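Local structure of putative polyketide cyclase (Bacillus cereus, 3K0Z) at residues 38-43 / 128-133; 61-66 / 135-140; 87-92 / 115-120; 123-128 / 143-148. The protein is a putative lipoprotein of unknown function that belongs to the SnoaL-like polyketide cyclase family and may be a cyclase. All coordinates share one frame; numbering follows the deposited sequence.

Contact 1. Residues 38-43 / 128-133; sequences HAAQRF and DILHVK
Phe43 meets Leu130 through one side of its ring: CE2 lies 3.8 Å from Leu130 CD2, and the neighbouring CD2 of the phenylalanine is almost as close to the same methyl. CG of Phe43 stands anti to the backbone N (chi1 -164°), which starts the ring off toward the strand. The two methyls of Leu130 divide the work, for CD1 touches Ala40 CB at 4.4 Å, on the helix surface. Two residues on, on the same face of the strand, Val132 CG1 meets Ala39 CB at 4.4 Å, so two small residues set the helix over the sheet. The other neighbour of the ring is polar: Asp128 OD2 lies 4.1 Å from Phe43 CE2, near the ring plane at its edge. The carboxylate plane is turned 71° from that of the ring. No hydrogen bond joins the two segments; OD2 is instead hydrogen-bonded to Tyr44 OH, on the next residue of the helix. Further out, Trp47 makes an edge-to-face contact with Phe43, and Ile137 of the adjacent strand packs against both Phe43 and Leu130. The axes of helix 38-43 and strand 128-133 approach to 10.4 Å, with the CA atoms of Ala39 and Ala40 nearest the strand. This is helix 30-49 lying on the sheet, part of the hydrophobic interior of an NTF2-like fold. All six touching residues are buried, so the contact rests on apolar packing, with one carboxylate oxygen admitted at an aromatic edge, where the positive rim of the ring would probably suit its negative charge, and held there by the tyrosine hydroxyl.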
loop_
_atom_site.group_PDB
_atom_site.type_symbol
_atom_site.label_atom_id
_atom_site.label_comp_id
_atom_site.label_asym_id
_atom_site.label_seq_id
_atom_site.Cartn_x
_atom_site.Cartn_y
_atom_site.Cartn_z
ATOM N N HIS A 38 -9.174 15.660 4.323
ATOM C CA HIS A 38 -9.531 15.834 5.719
ATOM C C HIS A 38 -9.915 14.508 6.368
ATOM O O HIS A 38 -9.589 14.286 7.515
ATOM C CB HIS A 38 -10.672 16.842 5.840
ATOM C CG HIS A 38 -10.227 18.260 5.656
ATOM N ND1 HIS A 38 -11.056 19.338 5.873
ATOM C CD2 HIS A 38 -9.015 18.769 5.325
ATOM C CE1 HIS A 38 -10.377 20.456 5.640
ATOM N NE2 HIS A 38 -9.126 20.131 5.322
ATOM N N ALA A 39 -10.577 13.622 5.649
ATOM C CA ALA A 39 -10.914 12.308 6.236
ATOM C C ALA A 39 -9.630 11.555 6.518
ATOM O O ALA A 39 -9.469 10.906 7.556
ATOM C CB ALA A 39 -11.831 11.507 5.275
ATOM N N ALA A 40 -8.695 11.642 5.589
ATOM C CA ALA A 40 -7.384 10.988 5.782
ATOM C C ALA A 40 -6.678 11.585 6.969
ATOM O O ALA A 40 -6.152 10.851 7.769
ATOM C CB ALA A 40 -6.535 11.139 4.554
ATOM N N GLN A 41 -6.686 12.918 7.099
ATOM C CA GLN A 41 -6.019 13.554 8.218
ATOM C C GLN A 41 -6.609 13.103 9.564
ATOM O O GLN A 41 -5.862 12.816 10.515
ATOM C CB GLN A 41 -6.090 15.054 8.104
ATOM C CG GLN A 41 -5.160 15.680 7.101
ATOM C CD GLN A 41 -5.124 17.168 7.274
ATOM O OE1 GLN A 41 -5.925 17.923 6.671
ATOM N NE2 GLN A 41 -4.175 17.629 8.087
ATOM N N ARG A 42 -7.940 13.014 9.636
ATOM C CA ARG A 42 -8.611 12.608 10.875
ATOM C C ARG A 42 -8.336 11.161 11.171
ATOM O O ARG A 42 -8.213 10.794 12.305
ATOM C CB ARG A 42 -10.125 12.799 10.806
ATOM C CG ARG A 42 -10.579 14.240 10.807
ATOM C CD ARG A 42 -12.085 14.386 10.961
ATOM N NE ARG A 42 -12.522 15.785 10.806
ATOM C CZ ARG A 42 -12.902 16.350 9.649
ATOM N NH1 ARG A 42 -12.978 15.668 8.511
ATOM N NH2 ARG A 42 -13.269 17.619 9.642
ATOM N N PHE A 43 -8.299 10.327 10.143
ATOM C CA PHE A 43 -8.019 8.928 10.302
ATOM C C PHE A 43 -6.603 8.752 10.861
ATOM O O PHE A 43 -6.413 7.990 11.821
ATOM C CB PHE A 43 -8.188 8.176 8.959
ATOM C CG PHE A 43 -8.288 6.662 9.092
ATOM C CD1 PHE A 43 -9.287 6.069 9.861
ATOM C CD2 PHE A 43 -7.441 5.832 8.363
ATOM C CE1 PHE A 43 -9.379 4.668 9.948
ATOM C CE2 PHE A 43 -7.588 4.433 8.419
ATOM C CZ PHE A 43 -8.542 3.875 9.208
ATOM N N ASP A 128 -2.102 2.257 3.017
ATOM C CA ASP A 128 -3.527 2.039 3.151
ATOM C C ASP A 128 -4.227 2.550 1.926
ATOM O O ASP A 128 -3.841 3.582 1.379
ATOM C CB ASP A 128 -4.145 2.836 4.299
ATOM C CG ASP A 128 -3.578 2.514 5.680
ATOM O OD1 ASP A 128 -2.586 1.743 5.826
ATOM O OD2 ASP A 128 -4.172 3.035 6.662
ATOM N N ILE A 129 -5.272 1.850 1.522
ATOM C CA ILE A 129 -6.167 2.308 0.465
ATOM C C ILE A 129 -7.527 2.529 1.148
ATOM O O ILE A 129 -8.110 1.598 1.731
ATOM C CB ILE A 129 -6.325 1.298 -0.671
ATOM C CG1 ILE A 129 -4.980 1.121 -1.400
ATOM C CG2 ILE A 129 -7.424 1.793 -1.639
ATOM C CD1 ILE A 129 -4.917 -0.120 -2.275
ATOM N N LEU A 130 -7.998 3.761 1.067
ATOM C CA LEU A 130 -9.264 4.170 1.682
ATOM C C LEU A 130 -10.323 4.469 0.625
ATOM O O LEU A 130 -10.029 5.146 -0.338
ATOM C CB LEU A 130 -9.024 5.428 2.485
ATOM C CG LEU A 130 -7.875 5.487 3.488
ATOM C CD1 LEU A 130 -7.775 6.955 3.963
ATOM C CD2 LEU A 130 -7.983 4.533 4.673
ATOM N N HIS A 131 -11.551 3.984 0.829
ATOM C CA HIS A 131 -12.687 4.329 -0.014
ATOM C C HIS A 131 -13.466 5.392 0.754
ATOM O O HIS A 131 -13.866 5.169 1.911
ATOM C CB HIS A 131 -13.554 3.132 -0.218
ATOM C CG HIS A 131 -14.346 3.151 -1.482
ATOM N ND1 HIS A 131 -14.998 2.030 -1.952
ATOM C CD2 HIS A 131 -14.556 4.126 -2.397
ATOM C CE1 HIS A 131 -15.602 2.330 -3.091
ATOM N NE2 HIS A 131 -15.349 3.597 -3.382
ATOM N N VAL A 132 -13.649 6.552 0.140
ATOM C CA VAL A 132 -14.306 7.696 0.805
ATOM C C VAL A 132 -15.580 8.070 0.077
ATOM O O VAL A 132 -15.530 8.199 -1.124
ATOM C CB VAL A 132 -13.405 8.939 0.796
ATOM C CG1 VAL A 132 -14.016 10.053 1.682
ATOM C CG2 VAL A 132 -11.990 8.576 1.254
ATOM N N LYS A 133 -16.700 8.192 0.800
ATOM C CA LYS A 133 -17.978 8.577 0.221
ATOM C C LYS A 133 -18.508 9.726 1.060
ATOM O O LYS A 133 -18.583 9.620 2.272
ATOM C CB LYS A 133 -18.966 7.417 0.238
#

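Contact 2. Residues 61-66 / 135-140; sequences ENFFDH and GKITED
Asp65 and Asp140 bring two buried carboxylates together, with OD1 of Asp65 only 3.5 Å from OD1 of Asp140 and no hydrogen bond between them. Each has other company. OD2 of Asp65 is hydrogen-bonded to His142 NE2 and its OD1 to Thr67 N, while Asp140 OD1 lies 3.3 Å from Phe63 CZ, its carboxylate plane turned 57° from the ring. The same ring passes alongside Ile137, whose CG2 touches Phe63 CE1 at its edge. The backbones of the two strands bond in parallel register, Phe64 reaching both neighbours of Glu139: Phe64 N gives to Thr138 O, and Phe64 O receives Asp140 N at 3.1 Å. Next along, His66 N closes on Asp140 O at 2.9 Å. The histidine side chain returns to the partner strand as well. His66 NE2 donates to Glu139 OE1 at 2.7 Å in a nearly straight bond (164°), with the oxygen in the ring plane but the nitrogen well above the carboxylate plane. Phe64 CD1 lies against one face of this imidazole, and the ring stacks with Trp141. OE2 of Glu139 is hydrogen-bonded to His131 ND1, so both carboxylate oxygens have a histidine partner. Strand 63-65 is the short strand at one border of this chain's sheet, parallel to 136-144, in the curved mixed sheet characteristic of the NTF2-like fold of SnoaL relatives.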
loop_
_atom_site.group_PDB
_atom_site.type_symbol
_atom_site.label_atom_id
_atom_site.label_comp_id
_atom_site.label_asym_id
_atom_site.label_seq_id
_atom_site.Cartn_x
_atom_site.Cartn_y
_atom_site.Cartn_z
ATOM N N GLU A 61 -20.653 4.430 10.097
ATOM C CA GLU A 61 -20.945 3.530 11.217
ATOM C C GLU A 61 -20.746 2.076 10.820
ATOM O O GLU A 61 -20.452 1.274 11.664
ATOM C CB GLU A 61 -22.353 3.752 11.771
ATOM C CG GLU A 61 -23.435 3.151 10.937
ATOM N N ASN A 62 -20.882 1.786 9.524
ATOM C CA ASN A 62 -20.713 0.455 8.954
ATOM C C ASN A 62 -19.353 0.209 8.303
ATOM O O ASN A 62 -19.215 -0.686 7.457
ATOM C CB ASN A 62 -21.846 0.208 7.941
ATOM C CG ASN A 62 -23.188 0.207 8.595
ATOM O OD1 ASN A 62 -24.128 0.866 8.137
ATOM N ND2 ASN A 62 -23.292 -0.516 9.702
ATOM N N PHE A 63 -18.355 0.991 8.721
ATOM C CA PHE A 63 -16.966 0.852 8.253
ATOM C C PHE A 63 -16.483 -0.602 8.241
ATOM O O PHE A 63 -16.700 -1.328 9.207
ATOM C CB PHE A 63 -16.050 1.689 9.135
ATOM C CG PHE A 63 -14.578 1.416 8.919
ATOM C CD1 PHE A 63 -13.885 1.997 7.875
ATOM C CD2 PHE A 63 -13.899 0.539 9.739
ATOM C CE1 PHE A 63 -12.501 1.716 7.679
ATOM C CE2 PHE A 63 -12.524 0.243 9.536
ATOM C CZ PHE A 63 -11.857 0.825 8.510
ATOM N N PHE A 64 -15.828 -1.012 7.158
ATOM C CA PHE A 64 -15.437 -2.398 6.974
ATOM C C PHE A 64 -13.973 -2.495 6.486
ATOM O O PHE A 64 -13.574 -1.893 5.461
ATOM C CB PHE A 64 -16.393 -3.056 5.977
ATOM C CG PHE A 64 -16.237 -4.531 5.890
ATOM C CD1 PHE A 64 -15.293 -5.088 5.064
ATOM C CD2 PHE A 64 -17.032 -5.359 6.630
ATOM C CE1 PHE A 64 -15.134 -6.450 4.996
ATOM C CE2 PHE A 64 -16.875 -6.720 6.561
ATOM C CZ PHE A 64 -15.924 -7.255 5.744
ATOM N N ASP A 65 -13.175 -3.216 7.258
ATOM C CA ASP A 65 -11.778 -3.467 6.930
ATOM C C ASP A 65 -11.735 -4.772 6.135
ATOM O O ASP A 65 -12.073 -5.858 6.643
ATOM C CB ASP A 65 -10.949 -3.546 8.233
ATOM C CG ASP A 65 -9.471 -3.754 7.991
ATOM O OD1 ASP A 65 -9.120 -3.994 6.829
ATOM O OD2 ASP A 65 -8.668 -3.677 8.969
ATOM N N HIS A 66 -11.347 -4.667 4.871
ATOM C CA HIS A 66 -11.170 -5.836 4.033
ATOM C C HIS A 66 -9.931 -6.646 4.320
ATOM O O HIS A 66 -9.797 -7.735 3.777
ATOM C CB HIS A 66 -11.126 -5.411 2.564
ATOM C CG HIS A 66 -12.413 -4.841 2.091
ATOM N ND1 HIS A 66 -13.487 -5.632 1.776
ATOM C CD2 HIS A 66 -12.818 -3.565 1.917
ATOM C CE1 HIS A 66 -14.498 -4.867 1.410
ATOM N NE2 HIS A 66 -14.119 -3.608 1.486
ATOM N N GLY A 135 -17.207 12.357 2.177
ATOM C CA GLY A 135 -16.332 12.817 3.233
ATOM C C GLY A 135 -16.061 11.890 4.391
ATOM O O GLY A 135 -15.416 12.309 5.369
ATOM N N LYS A 136 -16.558 10.646 4.301
ATOM C CA LYS A 136 -16.202 9.631 5.280
ATOM C C LYS A 136 -15.680 8.342 4.660
ATOM O O LYS A 136 -16.018 7.995 3.541
ATOM C CB LYS A 136 -17.348 9.360 6.245
ATOM C CG LYS A 136 -17.668 10.582 7.108
ATOM C CD LYS A 136 -18.245 10.187 8.419
ATOM C CE LYS A 136 -18.944 11.356 9.120
ATOM N NZ LYS A 136 -19.766 10.799 10.221
ATOM N N ILE A 137 -14.812 7.659 5.394
ATOM C CA ILE A 137 -14.196 6.432 4.920
ATOM C C ILE A 137 -15.202 5.309 5.154
ATOM O O ILE A 137 -15.656 5.107 6.303
ATOM C CB ILE A 137 -12.883 6.147 5.692
ATOM C CG1 ILE A 137 -11.858 7.292 5.477
ATOM C CG2 ILE A 137 -12.327 4.760 5.309
ATOM C CD1 ILE A 137 -10.648 7.196 6.504
ATOM N N THR A 138 -15.568 4.590 4.091
ATOM C CA THR A 138 -16.527 3.495 4.219
ATOM C C THR A 138 -15.856 2.121 4.388
ATOM O O THR A 138 -16.414 1.208 5.005
ATOM C CB THR A 138 -17.448 3.441 3.031
ATOM O OG1 THR A 138 -16.700 3.128 1.853
ATOM C CG2 THR A 138 -18.215 4.762 2.886
ATOM N N GLU A 139 -14.672 1.968 3.812
ATOM C CA GLU A 139 -13.967 0.692 3.851
ATOM C C GLU A 139 -12.471 0.910 3.530
ATOM O O GLU A 139 -12.064 1.970 3.026
ATOM C CB GLU A 139 -14.594 -0.329 2.876
ATOM C CG GLU A 139 -14.647 0.140 1.449
ATOM C CD GLU A 139 -15.486 -0.750 0.502
ATOM O OE1 GLU A 139 -15.969 -1.807 0.880
ATOM O OE2 GLU A 139 -15.619 -0.398 -0.660
ATOM N N ASP A 140 -11.641 -0.075 3.866
ATOM C CA ASP A 140 -10.254 0.048 3.542
ATOM C C ASP A 140 -9.568 -1.281 3.347
ATOM O O ASP A 140 -10.115 -2.345 3.663
ATOM C CB ASP A 140 -9.511 0.978 4.519
ATOM C CG ASP A 140 -9.235 0.343 5.882
ATOM O OD1 ASP A 140 -9.904 -0.623 6.215
ATOM O OD2 ASP A 140 -8.329 0.815 6.620
HETATM O O HOH W 1 -18.742 0.293 4.874
#

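Contact 3. Residues 87-92 / 115-120; sequences RKIVPN and GTHNDK
Asn92 O is gripped twice by the start of segment 115-120. Thr116 N donates to it at 3.1 Å, lying in the carbonyl plane, and Gly115 CA approaches the same oxygen at 3.1 Å in a CA-H...O contact; Gly115 has no side chain to hold the loop off. The asparagine side chain makes a third link. With CG anti to the backbone N (chi1 -176°), the amide crosses to Thr116, where ND2 donates to OG1 at 2.9 Å. That bond is nearly straight (167°), and the hydroxyl oxygen lies close to the amide plane. The other amide atom, OD1, is bonded to His94 NE2, which helps fix which way the amide is flipped. A water then bridges Asn92 N and Thr116 O; Thr116 O also lies 3.6 Å from Val90 CG1. At the far end of the loop His117 ND1 donates to Ile89 O at 3.2 Å. The carbonyl oxygen is near the imidazole plane, but the bond is bent (137°) and the nitrogen stands above the carbonyl plane. Ile89 CG2 runs beside the same ring, 3.8 Å from CE1. His117 opens the type II' turn that ends at Lys120, and Leu153 packs against both His117 and Val90. Backbone, amide, hydroxyl and imidazole tie the loop after helix 76-87 to the end of strand 106-117, so polar bonds carry most of this surface contact, with Ile89 and Val90 adding apolar contacts.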
loop_
_atom_site.group_PDB
_atom_site.type_symbol
_atom_site.label_atom_id
_atom_site.label_comp_id
_atom_site.label_asym_id
_atom_site.label_seq_id
_atom_site.Cartn_x
_atom_site.Cartn_y
_atom_site.Cartn_z
ATOM N N ARG A 87 -0.704 0.389 22.220
ATOM C CA ARG A 87 -0.067 1.181 23.287
ATOM C C ARG A 87 0.294 0.419 24.546
ATOM O O ARG A 87 1.100 0.883 25.334
ATOM C CB ARG A 87 -0.933 2.380 23.610
ATOM C CG ARG A 87 -0.793 3.477 22.575
ATOM C CD ARG A 87 -2.025 4.510 22.526
ATOM N NE ARG A 87 -1.748 5.510 21.471
ATOM C CZ ARG A 87 -2.027 5.385 20.183
ATOM N NH1 ARG A 87 -2.706 4.342 19.702
ATOM N NH2 ARG A 87 -1.669 6.363 19.368
ATOM N N LYS A 88 -0.258 -0.778 24.717
ATOM C CA LYS A 88 0.148 -1.642 25.804
ATOM C C LYS A 88 1.614 -2.152 25.682
ATOM O O LYS A 88 2.246 -2.462 26.695
ATOM C CB LYS A 88 -0.829 -2.826 25.883
ATOM C CG LYS A 88 -2.261 -2.383 26.242
ATOM C CD LYS A 88 -3.201 -3.579 26.388
ATOM C CE LYS A 88 -4.681 -3.154 26.448
ATOM N NZ LYS A 88 -5.566 -4.388 26.476
ATOM N N ILE A 89 2.111 -2.274 24.451
ATOM C CA ILE A 89 3.485 -2.683 24.172
ATOM C C ILE A 89 4.388 -1.512 23.751
ATOM O O ILE A 89 5.542 -1.463 24.164
ATOM C CB ILE A 89 3.581 -3.716 23.034
ATOM C CG1 ILE A 89 2.553 -4.838 23.186
ATOM C CG2 ILE A 89 5.005 -4.369 23.052
ATOM C CD1 ILE A 89 2.819 -5.719 24.430
ATOM N N VAL A 90 3.870 -0.606 22.917
ATOM C CA VAL A 90 4.631 0.558 22.414
ATOM C C VAL A 90 3.827 1.833 22.631
ATOM O O VAL A 90 3.271 2.372 21.689
ATOM C CB VAL A 90 4.944 0.450 20.879
ATOM C CG1 VAL A 90 5.872 1.587 20.389
ATOM C CG2 VAL A 90 5.599 -0.910 20.554
ATOM N N PRO A 91 3.784 2.323 23.874
ATOM C CA PRO A 91 3.067 3.568 24.094
ATOM C C PRO A 91 3.759 4.797 23.495
ATOM O O PRO A 91 3.079 5.755 23.163
ATOM C CB PRO A 91 2.983 3.676 25.622
ATOM C CG PRO A 91 4.067 2.835 26.136
ATOM C CD PRO A 91 4.330 1.760 25.112
ATOM N N ASN A 92 5.086 4.797 23.368
ATOM C CA ASN A 92 5.753 5.909 22.696
ATOM C C ASN A 92 5.775 5.639 21.187
ATOM O O ASN A 92 6.776 5.130 20.642
ATOM C CB ASN A 92 7.169 6.094 23.201
ATOM C CG ASN A 92 7.840 7.306 22.597
ATOM O OD1 ASN A 92 7.172 8.283 22.228
ATOM N ND2 ASN A 92 9.160 7.246 22.468
ATOM N N GLY A 115 8.962 5.587 17.009
ATOM C CA GLY A 115 8.908 5.684 18.460
ATOM C C GLY A 115 10.044 4.896 19.098
ATOM O O GLY A 115 11.138 4.797 18.530
ATOM N N THR A 116 9.789 4.331 20.270
ATOM C CA THR A 116 10.787 3.551 20.927
ATOM C C THR A 116 10.150 2.413 21.666
ATOM O O THR A 116 8.994 2.453 21.992
ATOM C CB THR A 116 11.571 4.393 21.945
ATOM O OG1 THR A 116 10.681 4.872 22.949
ATOM C CG2 THR A 116 12.309 5.620 21.287
ATOM N N HIS A 117 10.953 1.401 21.952
ATOM C CA HIS A 117 10.523 0.234 22.722
ATOM C C HIS A 117 11.771 -0.211 23.404
ATOM O O HIS A 117 12.794 -0.382 22.756
ATOM C CB HIS A 117 10.021 -0.880 21.818
ATOM C CG HIS A 117 9.704 -2.135 22.554
ATOM N ND1 HIS A 117 8.574 -2.260 23.339
ATOM C CD2 HIS A 117 10.392 -3.291 22.695
ATOM C CE1 HIS A 117 8.568 -3.453 23.905
ATOM N NE2 HIS A 117 9.662 -4.098 23.537
ATOM N N ASN A 118 11.688 -0.368 24.711
ATOM C CA ASN A 118 12.840 -0.573 25.534
ATOM C C ASN A 118 13.878 0.487 25.178
ATOM O O ASN A 118 13.562 1.682 25.105
ATOM C CB ASN A 118 13.354 -2.017 25.412
ATOM C CG ASN A 118 12.345 -3.034 25.933
ATOM O OD1 ASN A 118 11.500 -2.720 26.781
ATOM N ND2 ASN A 118 12.426 -4.261 25.427
ATOM N N ASP A 119 15.111 0.091 24.931
ATOM C CA ASP A 119 16.119 1.083 24.615
ATOM C C ASP A 119 16.346 1.057 23.106
ATOM O O ASP A 119 17.469 1.250 22.658
ATOM C CB ASP A 119 17.417 0.767 25.376
ATOM N N LYS A 120 15.291 0.826 22.316
ATOM C CA LYS A 120 15.472 0.618 20.885
ATOM C C LYS A 120 14.524 1.500 20.076
ATOM O O LYS A 120 13.402 1.759 20.499
ATOM C CB LYS A 120 15.248 -0.867 20.534
ATOM C CG LYS A 120 16.348 -1.843 21.001
HETATM O O HOH W 2 7.078 2.808 23.858
#

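Contact 4. Residues 123-128 / 143-148; sequences DFFAID and LEDNLT
Ala126 and Glu144 form a non-hydrogen-bonded pair in the antiparallel hairpin of strands 120-133 and 136-144, just before the second strand passes into helix 146-152. Their side chains share a face, Ala126 CB touching Glu144 CG at 3.8 Å. The flanking pair, Ile127 and Leu143, exchanges both backbone bonds, and on the other side of the Ala126-Glu144 pair Asp145 N donates to Phe125 O at 2.9 Å. Glu144 is bent at chi2 (75°), which swings CD aside, and its OE2 is joined to Asp128 OD1 by a water that donates to both. Asp128 OD1 and Glu144 OE2 stay 3.9 Å apart; OE2 is also bonded to His142 ND1. Asp145 serves as N-cap of the helix. Its OD1 accepts only weakly from Thr148 N, whereas OD2 is gripped firmly, by Thr148 OG1 at 2.7 Å from above the carboxylate plane and by a water at 2.7 Å. This water also accepts from Phe125 N, so cap and strand share a partner. Phe125 CE1 comes within 3.8 Å of Asp145 OD2, ring and carboxylate planes standing 73° apart. On the strand's other flank, Phe113 and Leu111 of strand 106-117 pair with Phe124 and Ala126 through the backbone, while Ile127 meets Ile127 of the second subunit and Leu143 packs on Phe125 of that subunit.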
loop_
_atom_site.group_PDB
_atom_site.type_symbol
_atom_site.label_atom_id
_atom_site.label_comp_id
_atom_site.label_asym_id
_atom_site.label_seq_id
_atom_site.Cartn_x
_atom_site.Cartn_y
_atom_site.Cartn_z
ATOM N N ASP A 123 10.631 2.027 13.972
ATOM C CA ASP A 123 10.477 2.779 12.736
ATOM C C ASP A 123 10.013 1.810 11.667
ATOM O O ASP A 123 10.783 0.977 11.227
ATOM C CB ASP A 123 11.796 3.412 12.305
ATOM C CG ASP A 123 11.653 4.314 11.062
ATOM O OD1 ASP A 123 10.556 4.425 10.415
ATOM O OD2 ASP A 123 12.674 4.945 10.749
ATOM N N PHE A 124 8.741 1.885 11.308
ATOM C CA PHE A 124 8.181 1.018 10.284
ATOM C C PHE A 124 7.145 1.786 9.494
ATOM O O PHE A 124 6.635 2.813 9.955
ATOM C CB PHE A 124 7.583 -0.301 10.863
ATOM C CG PHE A 124 6.352 -0.100 11.719
ATOM C CD1 PHE A 124 6.480 0.210 13.082
ATOM C CD2 PHE A 124 5.077 -0.210 11.179
ATOM C CE1 PHE A 124 5.354 0.421 13.865
ATOM C CE2 PHE A 124 3.949 -0.014 11.975
ATOM C CZ PHE A 124 4.094 0.291 13.326
ATOM N N PHE A 125 6.828 1.266 8.320
ATOM C CA PHE A 125 5.860 1.908 7.448
ATOM C C PHE A 125 4.586 1.102 7.156
ATOM O O PHE A 125 4.490 -0.095 7.448
ATOM C CB PHE A 125 6.541 2.350 6.164
ATOM C CG PHE A 125 6.694 1.274 5.155
ATOM C CD1 PHE A 125 7.773 0.433 5.190
ATOM C CD2 PHE A 125 5.765 1.124 4.120
ATOM C CE1 PHE A 125 7.941 -0.566 4.247
ATOM C CE2 PHE A 125 5.926 0.131 3.165
ATOM C CZ PHE A 125 7.044 -0.734 3.264
ATOM N N ALA A 126 3.585 1.794 6.602
ATOM C CA ALA A 126 2.319 1.154 6.230
ATOM C C ALA A 126 1.830 1.815 4.934
ATOM O O ALA A 126 2.222 2.956 4.613
ATOM C CB ALA A 126 1.290 1.314 7.361
ATOM N N ILE A 127 1.001 1.095 4.190
ATOM C CA ILE A 127 0.272 1.660 3.041
ATOM C C ILE A 127 -1.207 1.272 3.182
ATOM O O ILE A 127 -1.522 0.088 3.446
ATOM C CB ILE A 127 0.788 1.177 1.643
ATOM C CG1 ILE A 127 2.298 1.405 1.482
ATOM C CG2 ILE A 127 -0.001 1.924 0.568
ATOM C CD1 ILE A 127 2.929 0.813 0.207
ATOM N N ASP A 128 -2.102 2.257 3.017
ATOM C CA ASP A 128 -3.527 2.039 3.151
ATOM C C ASP A 128 -4.227 2.550 1.926
ATOM O O ASP A 128 -3.841 3.582 1.379
ATOM C CB ASP A 128 -4.145 2.836 4.299
ATOM C CG ASP A 128 -3.578 2.514 5.680
ATOM O OD1 ASP A 128 -2.586 1.743 5.826
ATOM O OD2 ASP A 128 -4.172 3.035 6.662
ATOM N N LEU A 143 -1.963 -2.397 4.966
ATOM C CA LEU A 143 -0.884 -3.319 5.396
ATOM C C LEU A 143 0.183 -2.539 6.144
ATOM O O LEU A 143 0.605 -1.470 5.683
ATOM C CB LEU A 143 -0.319 -3.958 4.136
ATOM C CG LEU A 143 0.314 -5.319 4.131
ATOM C CD1 LEU A 143 -0.420 -6.355 5.006
ATOM C CD2 LEU A 143 0.388 -5.735 2.641
ATOM N N GLU A 144 0.552 -3.033 7.316
ATOM C CA GLU A 144 1.597 -2.428 8.146
ATOM C C GLU A 144 2.728 -3.396 8.057
ATOM O O GLU A 144 2.488 -4.606 7.943
ATOM C CB GLU A 144 1.142 -2.294 9.596
ATOM C CG GLU A 144 0.019 -1.284 9.821
ATOM C CD GLU A 144 -1.355 -1.765 9.364
ATOM O OE1 GLU A 144 -1.827 -2.776 9.911
ATOM O OE2 GLU A 144 -1.950 -1.092 8.481
ATOM N N ASP A 145 3.957 -2.911 8.087
ATOM C CA ASP A 145 5.121 -3.831 7.970
ATOM C C ASP A 145 5.390 -4.464 9.344
ATOM O O ASP A 145 6.328 -4.112 10.031
ATOM C CB ASP A 145 6.330 -3.073 7.378
ATOM C CG ASP A 145 7.520 -3.975 7.084
ATOM O OD1 ASP A 145 7.416 -5.204 7.271
ATOM O OD2 ASP A 145 8.562 -3.434 6.660
ATOM N N ASN A 146 4.515 -5.416 9.710
ATOM C CA ASN A 146 4.526 -6.030 11.041
ATOM C C ASN A 146 5.726 -6.938 11.296
ATOM O O ASN A 146 6.160 -7.062 12.425
ATOM C CB ASN A 146 3.218 -6.792 11.322
ATOM C CG ASN A 146 1.984 -5.872 11.391
ATOM O OD1 ASN A 146 1.018 -6.089 10.646
ATOM N ND2 ASN A 146 2.024 -4.844 12.254
ATOM N N LEU A 147 6.257 -7.567 10.255
ATOM C CA LEU A 147 7.452 -8.390 10.426
ATOM C C LEU A 147 8.628 -7.477 10.898
ATOM O O LEU A 147 9.335 -7.799 11.866
ATOM C CB LEU A 147 7.774 -9.126 9.108
ATOM C CG LEU A 147 8.900 -10.161 9.113
ATOM C CD1 LEU A 147 8.638 -11.262 10.122
ATOM C CD2 LEU A 147 9.115 -10.765 7.705
ATOM N N THR A 148 8.786 -6.336 10.224
ATOM C CA THR A 148 9.807 -5.357 10.585
ATOM C C THR A 148 9.606 -4.915 12.029
ATOM O O THR A 148 10.549 -4.995 12.829
ATOM C CB THR A 148 9.848 -4.163 9.620
ATOM O OG1 THR A 148 10.261 -4.637 8.324
ATOM C CG2 THR A 148 10.845 -3.070 10.103
HETATM O O HOH W 3 8.804 -1.023 7.891
HETATM O O HOH W 4 -1.943 1.548 8.435
#

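From the N terminus, helix 30-49 enters first: contact 1 closes the long loop from 38-43 to 128-133, laying the helix on the sheet. Contact 2 opens inside that loop, at 61-66, and closes beyond it at 135-140, so the two cross; they touch directly, as between Phe43 and Ile137. Contact 3, from 87-92 to 115-120, nests within both and ties a loop to the far end of strand 106-117. Contact 4 follows it in series, from 123-128 to 143-148, crossing contacts 1 and 2 and sharing Asp128 with contact 1. Strand 120-133 thus carries contacts 1 and 4, strand 136-144 contacts 2 and 4, and all four reach one sheet.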